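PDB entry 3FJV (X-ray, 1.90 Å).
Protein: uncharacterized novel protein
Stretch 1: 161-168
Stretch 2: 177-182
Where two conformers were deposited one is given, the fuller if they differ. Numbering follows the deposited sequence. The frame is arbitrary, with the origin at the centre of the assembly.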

# COMPACT_ATOMS: atom_id res chain seq x y z
N ALA A 161 25.46 21.19 15.88
CA ALA A 161 25.63 22.21 16.87
C ALA A 161 24.35 22.50 17.70
O ALA A 161 24.38 23.37 18.52
CB ALA A 161 26.15 23.48 16.19
N GLY A 162 23.25 21.79 17.44
CA GLY A 162 21.99 21.98 18.22
C GLY A 162 21.05 23.02 17.66
O GLY A 162 20.17 23.50 18.36
N ALA A 163 21.20 23.41 16.40
CA ALA A 163 20.29 24.42 15.85
C ALA A 163 18.89 23.84 15.79
O ALA A 163 18.74 22.63 15.84
CB ALA A 163 20.71 24.89 14.44
N PRO A 164 17.88 24.69 15.66
CA PRO A 164 16.47 24.20 15.50
C PRO A 164 16.30 23.49 14.20
O PRO A 164 16.92 23.91 13.22
CB PRO A 164 15.65 25.48 15.49
CG PRO A 164 16.50 26.55 15.97
CD PRO A 164 17.94 26.13 15.92
N LEU A 165 15.52 22.40 14.19
CA LEU A 165 15.13 21.73 12.98
C LEU A 165 13.60 21.75 12.86
O LEU A 165 12.90 21.37 13.80
CB LEU A 165 15.62 20.29 13.01
CG LEU A 165 15.31 19.41 11.82
CD1 LEU A 165 15.89 19.96 10.53
CD2 LEU A 165 15.83 18.00 12.14
N SER A 166 13.10 22.23 11.73
CA SER A 166 11.66 22.38 11.51
C SER A 166 11.25 21.49 10.34
O SER A 166 12.07 21.21 9.43
CB SER A 166 11.35 23.88 11.23
OG SER A 166 11.67 24.63 12.38
N ILE A 167 9.99 21.03 10.37
CA ILE A 167 9.41 20.21 9.32
C ILE A 167 8.06 20.81 8.89
O ILE A 167 7.27 21.30 9.72
CB ILE A 167 9.24 18.75 9.75
CG1 ILE A 167 8.85 17.85 8.59
CG2 ILE A 167 8.22 18.60 10.86
CD1 ILE A 167 8.88 16.40 8.98
N GLY A 168 7.83 20.83 7.59
CA GLY A 168 6.58 21.36 7.01
C GLY A 168 6.07 20.53 5.84
O GLY A 168 6.69 19.55 5.44
N GLN A 177 2.48 24.55 8.18
CA GLN A 177 3.53 25.51 8.41
C GLN A 177 4.69 24.85 9.10
O GLN A 177 4.49 24.10 10.06
CB GLN A 177 3.02 26.64 9.33
CG GLN A 177 2.14 27.67 8.68
CD GLN A 177 2.88 28.98 8.52
OE1 GLN A 177 3.35 29.57 9.51
NE2 GLN A 177 3.00 29.43 7.28
N ALA A 178 5.90 25.15 8.64
CA ALA A 178 7.12 24.61 9.22
C ALA A 178 7.15 24.87 10.73
O ALA A 178 6.96 26.01 11.21
CB ALA A 178 8.34 25.27 8.56
N ALA A 179 7.34 23.81 11.48
CA ALA A 179 7.31 23.85 12.92
C ALA A 179 8.50 23.07 13.48
O ALA A 179 8.92 22.03 12.93
CB ALA A 179 5.96 23.24 13.45
N ARG A 180 9.02 23.56 14.61
CA ARG A 180 10.23 23.03 15.20
C ARG A 180 9.97 21.64 15.74
O ARG A 180 8.96 21.40 16.39
CB ARG A 180 10.74 23.92 16.35
CG ARG A 180 12.06 23.43 16.92
CD ARG A 180 12.68 24.36 17.99
NE ARG A 180 13.97 23.80 18.37
CZ ARG A 180 14.88 24.39 19.11
NH1 ARG A 180 14.65 25.59 19.60
NH2 ARG A 180 16.05 23.77 19.36
N ILE A 181 10.89 20.75 15.47
CA ILE A 181 10.88 19.39 16.01
C ILE A 181 11.46 19.40 17.42
O ILE A 181 12.30 20.24 17.74
CB ILE A 181 11.67 18.45 15.09
CG1 ILE A 181 10.89 18.19 13.81
CG2 ILE A 181 12.00 17.13 15.80
CD1 ILE A 181 11.74 17.58 12.70
N ASP A 182 11.01 18.46 18.25
CA ASP A 182 11.57 18.22 19.58
C ASP A 182 13.10 18.19 19.53
O ASP A 182 13.68 17.46 18.68
CB ASP A 182 11.01 16.88 20.03
CG ASP A 182 11.44 16.45 21.44
OD1 ASP A 182 12.44 16.95 22.01
OD2 ASP A 182 10.75 15.52 21.94
O HOH W 1 17.19 21.43 17.81
O HOH W 2 14.59 21.53 16.83

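Antiparallel strands alternate between pairs that exchange two backbone hydrogen bonds and pairs that exchange none, and the short ladder formed by the two stretches illustrates how side chains and water extend that pattern. The strand directions differ by 148°, antiparallel with a marked twist.

Followed from its start, the second stretch engages lightly. Gln177 directs its CA-CB bond away from the partner. At Ala178 the backbones draw close: its CA lies 4.0 Å from Gly168 CA, and a CB on Gly168 would point toward this strand, only about 3.2 Å from Ala178 CA, so the bare glycine leaves room for the approach. Ala179 forms the hydrogen-bonded pair with Ile167. Ala179 N donates to Ile167 O at 3.1 Å, and Ile167 N returns the bond to Ala179 O at 2.9 Å. The same carbonyl of Ala179 also receives a CA-H...O contact from Ser166 CA at 3.1 Å.

Arg180 faces Ser166 in the next, non-hydrogen-bonded pair, their side chains sharing the opposite sheet face from those of Ile167 and Ala179. The fully extended arginine, t at chi1 through chi3, reaches back along the loop before the first strand. Pro164 CB covers one face of its guanidinium, 3.7 Å from Arg180 NE, an apolar surface against a flat cation whose N-H groups remain free to bond in the plane of the group. Two waters use them: one accepts from Arg180 NH2 and donates to Ala163 O, while the other accepts from Arg180 NE and Leu165 N and donates to Ile181 O.

Ile181 adds the shortest direct hydrogen bond, Ile181 N to Leu165 O at 2.7 Å and nearly linear. Its buried side chain meets two hydrophobic partners, with Ile181 CD1 4.1 Å from Leu165 CG and Ile181 CG1 4.0 Å from Ile167 CG2. Asp182, its CA-CB bond directed away, caps with its side chain a backbone N at the start of the helix that follows.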